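Local coordinates for protein (polyandrocarpa lectin) (Polyandrocarpa misakiensis, PDB 1BYF) that binds galactose in a calcium-dependent manner as a homodimeric C-type lectin and serves in the tunicate's defence against microorganisms, at residues Ser79-Pro84 and Asn104-Val109; Gly50-Val55 and Gln98-Tyr103. One frame throughout, in Å; residues are numbered along the deposited sequence.

Contact 1 of 2, residues Ser79-Pro84 and Asn104-Val109. With CA (calcium ion), chain C.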
loop_
_atom_site.group_PDB
_atom_site.type_symbol
_atom_site.label_atom_id
_atom_site.label_comp_id
_atom_site.label_asym_id
_atom_site.label_seq_id
_atom_site.Cartn_x
_atom_site.Cartn_y
_atom_site.Cartn_z
ATOM N N SER A 79 -0.434 -18.136 16.205
ATOM C CA SER A 79 -1.254 -17.216 15.427
ATOM C C SER A 79 -1.640 -17.775 14.064
ATOM O O SER A 79 -0.854 -18.469 13.414
ATOM C CB SER A 79 -0.511 -15.887 15.243
ATOM O OG SER A 79 -1.155 -15.109 14.243
ATOM N N ASP A 80 -2.862 -17.460 13.625
ATOM C CA ASP A 80 -3.314 -17.888 12.306
ATOM C C ASP A 80 -2.491 -17.163 11.229
ATOM O O ASP A 80 -2.586 -17.515 10.055
ATOM C CB ASP A 80 -4.783 -17.589 12.045
ATOM C CG ASP A 80 -5.825 -18.338 12.830
ATOM O OD1 ASP A 80 -5.511 -19.359 13.473
ATOM O OD2 ASP A 80 -7.022 -17.932 12.818
ATOM N N LEU A 81 -1.699 -16.177 11.624
ATOM C CA LEU A 81 -0.894 -15.413 10.678
ATOM C C LEU A 81 0.270 -16.203 10.095
ATOM O O LEU A 81 0.696 -15.947 8.967
ATOM C CB LEU A 81 -0.371 -14.127 11.319
ATOM C CG LEU A 81 -1.401 -13.037 11.624
ATOM C CD1 LEU A 81 -0.802 -11.944 12.491
ATOM C CD2 LEU A 81 -1.964 -12.449 10.341
ATOM N N TRP A 82 0.793 -17.154 10.856
ATOM C CA TRP A 82 1.909 -17.969 10.430
ATOM C C TRP A 82 1.584 -18.899 9.266
ATOM O O TRP A 82 0.504 -19.485 9.170
ATOM C CB TRP A 82 2.430 -18.847 11.581
ATOM C CG TRP A 82 2.993 -18.102 12.748
ATOM C CD1 TRP A 82 2.386 -17.874 13.947
ATOM C CD2 TRP A 82 4.285 -17.485 12.834
ATOM N NE1 TRP A 82 3.213 -17.153 14.771
ATOM C CE2 TRP A 82 4.386 -16.904 14.110
ATOM C CE3 TRP A 82 5.358 -17.363 11.950
ATOM C CZ2 TRP A 82 5.523 -16.212 14.530
ATOM C CZ3 TRP A 82 6.484 -16.677 12.363
ATOM C CH2 TRP A 82 6.559 -16.113 13.644
ATOM N N SER A 83 2.573 -19.084 8.394
ATOM C CA SER A 83 2.430 -20.034 7.300
ATOM C C SER A 83 2.341 -21.421 7.958
ATOM O O SER A 83 2.759 -21.567 9.104
ATOM C CB SER A 83 3.634 -20.047 6.372
ATOM O OG SER A 83 4.001 -18.778 5.878
ATOM N N PRO A 84 1.842 -22.387 7.217
ATOM C CA PRO A 84 1.781 -23.756 7.689
ATOM C C PRO A 84 3.174 -24.224 8.092
ATOM O O PRO A 84 4.164 -24.020 7.387
ATOM C CB PRO A 84 1.246 -24.544 6.507
ATOM C CG PRO A 84 0.598 -23.538 5.618
ATOM C CD PRO A 84 1.348 -22.248 5.828
ATOM N N ASN A 104 2.261 -16.529 1.399
ATOM C CA ASN A 104 1.757 -15.172 1.589
ATOM C C ASN A 104 1.251 -15.084 3.031
ATOM O O ASN A 104 0.217 -14.514 3.354
ATOM C CB ASN A 104 0.713 -14.726 0.583
ATOM C CG ASN A 104 0.464 -13.229 0.570
ATOM O OD1 ASN A 104 -0.675 -12.744 0.455
ATOM N ND2 ASN A 104 1.524 -12.450 0.709
ATOM N N LEU A 105 2.048 -15.683 3.915
ATOM C CA LEU A 105 1.781 -15.734 5.342
ATOM C C LEU A 105 3.106 -15.574 6.088
ATOM O O LEU A 105 4.168 -15.627 5.453
ATOM C CB LEU A 105 1.053 -17.006 5.756
ATOM C CG LEU A 105 -0.441 -17.125 5.455
ATOM C CD1 LEU A 105 -0.976 -18.482 5.907
ATOM C CD2 LEU A 105 -1.244 -16.019 6.123
ATOM N N LEU A 106 3.058 -15.348 7.387
ATOM C CA LEU A 106 4.261 -15.088 8.162
ATOM C C LEU A 106 5.202 -16.279 8.279
ATOM O O LEU A 106 4.819 -17.441 8.216
ATOM C CB LEU A 106 3.887 -14.555 9.547
ATOM C CG LEU A 106 3.028 -13.293 9.604
ATOM C CD1 LEU A 106 2.945 -12.821 11.054
ATOM C CD2 LEU A 106 3.583 -12.176 8.725
ATOM N N ASP A 107 6.476 -15.942 8.446
ATOM C CA ASP A 107 7.522 -16.961 8.548
ATOM C C ASP A 107 8.727 -16.392 9.277
ATOM O O ASP A 107 9.017 -15.204 9.138
ATOM C CB ASP A 107 7.887 -17.436 7.139
ATOM C CG ASP A 107 9.149 -18.280 7.119
ATOM O OD1 ASP A 107 9.204 -19.235 7.930
ATOM O OD2 ASP A 107 10.057 -17.976 6.322
ATOM N N ASP A 108 9.406 -17.243 10.046
ATOM C CA ASP A 108 10.609 -16.831 10.755
ATOM C C ASP A 108 11.837 -17.122 9.889
ATOM O O ASP A 108 11.957 -18.180 9.281
ATOM C CB ASP A 108 10.757 -17.519 12.105
ATOM C CG ASP A 108 10.785 -19.034 12.048
ATOM O OD1 ASP A 108 10.188 -19.663 11.155
ATOM O OD2 ASP A 108 11.414 -19.617 12.954
ATOM N N VAL A 109 12.737 -16.155 9.823
ATOM C CA VAL A 109 13.958 -16.261 9.046
ATOM C C VAL A 109 15.109 -15.604 9.804
ATOM O O VAL A 109 14.863 -14.916 10.796
ATOM C CB VAL A 109 13.829 -15.528 7.691
ATOM C CG1 VAL A 109 12.880 -16.259 6.759
ATOM C CG2 VAL A 109 13.352 -14.096 7.902
HETATM CA CA CA C . 10.803 -20.376 9.005
#
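S83 and L106 show how a single carbonyl can anchor a loop to the edge of a strand. L106 O accepts twice from the same residue: S83 N reaches it at 2.8 Å within the carbonyl plane, on a lone pair, whereas S83 OG, also 2.8 Å from L106 O, comes in from above that plane. The hydroxyl is placed for this by a first torsion that sets OG beside its own backbone N (chi1 -53°), so N-H and O-H converge on one oxygen. In return, L106 N donates to L81 O at 2.9 Å, tilted moderately from the carbonyl plane. This exchange makes W82 and L106 a single beta bridge.

Upstream, residues 79 to 82 form a type I turn; S79 OG accepts from L81 N at 2.9 Å, which makes an ST turn. L81 and L106 run alongside each other in the same direction, with L81 CB 3.6 Å from L106 CD1, while L105 packs its CB and CD2 against L81 O.

The indole of W82 reaches along the strand, and the 107-108 peptide lies at its edge, near the ring plane, with CZ3 3.8 Å from D108 N. That amide is buried here without any acceptor in the model. The indole NE1, by contrast, donates to P76 O.

Past the bridge the strand supplies metal ligands. D107 OD1 binds calcium at 2.2 Å, and D108 contributes both OD1 and its backbone O. The remaining D107 oxygen, OD2, accepts from Q98 NE2, and S88 N donates to D108 OD1. The loop is thus pinned to the strand just before D107 and D108, which with E86 and N89 form the carbohydrate-binding calcium site of the C-type lectin domain.

Contact 2 of 2, residues Gly50-Val55 and Gln98-Tyr103. With ZN (zinc ion), chain E; ACT (acetate ion), chain F.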
loop_
_atom_site.group_PDB
_atom_site.type_symbol
_atom_site.label_atom_id
_atom_site.label_comp_id
_atom_site.label_asym_id
_atom_site.label_seq_id
_atom_site.Cartn_x
_atom_site.Cartn_y
_atom_site.Cartn_z
ATOM N N GLY A 50 3.558 -11.303 -5.021
ATOM C CA GLY A 50 4.167 -12.614 -4.917
ATOM C C GLY A 50 5.612 -12.572 -4.456
ATOM O O GLY A 50 6.393 -13.443 -4.847
ATOM N N HIS A 51 5.983 -11.594 -3.639
ATOM C CA HIS A 51 7.351 -11.488 -3.152
ATOM C C HIS A 51 7.395 -11.479 -1.623
ATOM O O HIS A 51 6.359 -11.322 -0.982
ATOM C CB HIS A 51 8.051 -10.234 -3.667
ATOM C CG HIS A 51 8.660 -10.386 -5.024
ATOM N ND1 HIS A 51 9.740 -11.217 -5.244
ATOM C CD2 HIS A 51 8.348 -9.825 -6.222
ATOM C CE1 HIS A 51 10.066 -11.164 -6.528
ATOM N NE2 HIS A 51 9.242 -10.328 -7.132
ATOM N N ASP A 52 8.593 -11.630 -1.078
ATOM C CA ASP A 52 8.799 -11.608 0.362
ATOM C C ASP A 52 8.856 -10.166 0.867
ATOM O O ASP A 52 9.478 -9.310 0.225
ATOM C CB ASP A 52 10.126 -12.269 0.737
ATOM C CG ASP A 52 10.230 -13.731 0.376
ATOM O OD1 ASP A 52 9.190 -14.407 0.256
ATOM O OD2 ASP A 52 11.373 -14.213 0.207
ATOM N N TYR A 53 8.277 -9.927 2.035
ATOM C CA TYR A 53 8.284 -8.624 2.662
ATOM C C TYR A 53 8.620 -8.713 4.152
ATOM O O TYR A 53 8.105 -9.609 4.819
ATOM C CB TYR A 53 6.878 -7.993 2.633
ATOM C CG TYR A 53 6.490 -7.500 1.259
ATOM C CD1 TYR A 53 6.042 -8.376 0.286
ATOM C CD2 TYR A 53 6.583 -6.150 0.954
ATOM C CE1 TYR A 53 5.691 -7.919 -0.972
ATOM C CE2 TYR A 53 6.231 -5.680 -0.300
ATOM C CZ TYR A 53 5.792 -6.574 -1.253
ATOM O OH TYR A 53 5.441 -6.111 -2.503
ATOM N N TRP A 54 9.385 -7.756 4.657
ATOM C CA TRP A 54 9.650 -7.747 6.093
ATOM C C TRP A 54 8.405 -7.218 6.809
ATOM O O TRP A 54 7.664 -6.410 6.243
ATOM C CB TRP A 54 10.800 -6.820 6.450
ATOM C CG TRP A 54 12.169 -7.333 6.141
ATOM C CD1 TRP A 54 13.097 -6.778 5.312
ATOM C CD2 TRP A 54 12.763 -8.521 6.692
ATOM N NE1 TRP A 54 14.232 -7.557 5.309
ATOM C CE2 TRP A 54 14.054 -8.626 6.143
ATOM C CE3 TRP A 54 12.322 -9.501 7.583
ATOM C CZ2 TRP A 54 14.916 -9.678 6.463
ATOM C CZ3 TRP A 54 13.180 -10.548 7.900
ATOM C CH2 TRP A 54 14.464 -10.625 7.342
ATOM N N VAL A 55 8.187 -7.669 8.029
ATOM C CA VAL A 55 7.135 -7.158 8.899
ATOM C C VAL A 55 7.841 -6.846 10.233
ATOM O O VAL A 55 8.971 -7.300 10.454
ATOM C CB VAL A 55 5.899 -8.023 9.125
ATOM C CG1 VAL A 55 5.179 -8.308 7.807
ATOM C CG2 VAL A 55 6.209 -9.332 9.847
ATOM N N GLN A 98 8.899 -12.332 8.326
ATOM C CA GLN A 98 8.568 -11.835 7.008
ATOM C C GLN A 98 7.215 -12.395 6.565
ATOM O O GLN A 98 6.686 -13.346 7.134
ATOM C CB GLN A 98 9.574 -12.318 5.944
ATOM C CG GLN A 98 9.595 -13.850 5.877
ATOM C CD GLN A 98 10.125 -14.393 4.571
ATOM O OE1 GLN A 98 10.387 -13.648 3.624
ATOM N NE2 GLN A 98 10.277 -15.709 4.483
ATOM N N ILE A 99 6.734 -11.790 5.488
ATOM C CA ILE A 99 5.575 -12.313 4.778
ATOM C C ILE A 99 6.266 -13.141 3.677
ATOM O O ILE A 99 6.909 -12.554 2.819
ATOM C CB ILE A 99 4.660 -11.250 4.166
ATOM C CG1 ILE A 99 3.855 -10.528 5.242
ATOM C CG2 ILE A 99 3.719 -11.912 3.161
ATOM C CD1 ILE A 99 3.195 -9.246 4.790
ATOM N N TRP A 100 6.197 -14.449 3.813
ATOM C CA TRP A 100 6.855 -15.374 2.894
ATOM C C TRP A 100 6.044 -15.623 1.633
ATOM O O TRP A 100 4.889 -16.051 1.722
ATOM C CB TRP A 100 7.080 -16.676 3.664
ATOM C CG TRP A 100 7.841 -17.753 2.965
ATOM C CD1 TRP A 100 8.659 -17.646 1.878
ATOM C CD2 TRP A 100 7.890 -19.134 3.365
ATOM N NE1 TRP A 100 9.194 -18.871 1.560
ATOM C CE2 TRP A 100 8.735 -19.800 2.460
ATOM C CE3 TRP A 100 7.285 -19.868 4.390
ATOM C CZ2 TRP A 100 8.999 -21.166 2.546
ATOM C CZ3 TRP A 100 7.550 -21.226 4.470
ATOM C CH2 TRP A 100 8.403 -21.865 3.558
ATOM N N SER A 101 6.650 -15.406 0.470
ATOM C CA SER A 101 5.945 -15.542 -0.796
ATOM C C SER A 101 5.367 -16.923 -1.044
ATOM O O SER A 101 4.376 -17.045 -1.777
ATOM C CB SER A 101 6.834 -15.131 -1.979
ATOM O OG SER A 101 7.934 -16.014 -2.108
ATOM N N LYS A 102 5.931 -17.969 -0.445
ATOM C CA LYS A 102 5.403 -19.314 -0.653
ATOM C C LYS A 102 3.935 -19.434 -0.270
ATOM O O LYS A 102 3.147 -20.065 -0.980
ATOM C CB LYS A 102 6.218 -20.358 0.126
ATOM C CG LYS A 102 5.713 -21.783 -0.103
ATOM C CD LYS A 102 6.719 -22.803 0.419
ATOM C CE LYS A 102 6.174 -24.219 0.320
ATOM N NZ LYS A 102 7.212 -25.225 0.674
ATOM N N TYR A 103 3.552 -18.856 0.864
ATOM C CA TYR A 103 2.182 -18.953 1.339
ATOM C C TYR A 103 1.488 -17.598 1.469
ATOM O O TYR A 103 0.273 -17.556 1.670
ATOM C CB TYR A 103 2.168 -19.612 2.725
ATOM C CG TYR A 103 2.688 -21.030 2.773
ATOM C CD1 TYR A 103 1.868 -22.094 2.409
ATOM C CD2 TYR A 103 3.980 -21.312 3.189
ATOM C CE1 TYR A 103 2.327 -23.396 2.457
ATOM C CE2 TYR A 103 4.452 -22.611 3.243
ATOM C CZ TYR A 103 3.616 -23.649 2.873
ATOM O OH TYR A 103 4.077 -24.946 2.921
HETATM ZN ZN ZN E . 11.725 -16.076 0.060
HETATM C C ACT F . 12.330 -17.877 2.027
HETATM O O ACT F . 12.044 -16.659 2.047
HETATM O OXT ACT F . 12.818 -18.400 0.993
HETATM C CH3 ACT F . 12.538 -18.605 3.362
HETATM O O HOH W 1 9.413 -15.026 -4.323
#
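Y53 and I99 form the hydrogen-bonded pair of an antiparallel strand pairing within the central sheet of the C-type lectin fold. I99 N donates to Y53 O at 2.7 Å, nearly straight, and Y53 N returns a bond to I99 O at 3.1 Å. The next pair, W54 with Q98, is non-hydrogen-bonded.

Packing is tight on the inner side. V55 CG1 lies 3.6 Å from I99 CG1, the two branched chains crossing at about a right angle, and Y53 CB faces I99 CB. Helix 36-49 covers this face through L43, F45 and T46.

The other end, where 50-52 meet 100-101, is looser and more exposed. Here G50 O and S101 OG share a water, whose bond to G50 O is weak, and polar groups replace the apolar ones. D52 divides its carboxylate: OD1 receives S101 N at 2.7 Å and lies in plane at the edge of the W100 indole, while OD2 binds zinc at 1.9 Å. Fixing one oxygen on a backbone N-H would steady the other for the metal. An acetate, probably from the crystallisation liquor, is a further zinc ligand. Its methyl lies over one face of W100, offset toward the rim, with K102 CB over the opposite face.

Q98 bridges the two zones. Its CG sits between the backbone N and the carbonyl carbon (chi1 60°), the straight chain beyond carries the amide to the acetate, and the amide plane is turned 70° from the D52 carboxylate. Besides its bond to D107, Q98 NE2 donates, at 3.2 Å, to the zinc-bound acetate oxygen O.

Followed from the N terminus, the chain leaves helix 36-49 and enters 50-55, runs through the small sheet of strands 57-58 and 68-69 to 79-84, and returns along 98-103 before turning into 104-109. Contact 2 closes the loop from 50-55 to 98-103; contact 1 closes the one from 79-84 to 104-109. The loop of contact 1 opens before that of contact 2 has closed, so the two cross rather than nest. Strands 96-100 and 105-109 join them as antiparallel neighbours, with D107 N probably bonded to Q98 O and L105 O to W100 N. Together they tie the long loop before strand 96-100, the calcium site and the helix-flanked sheet into one unit.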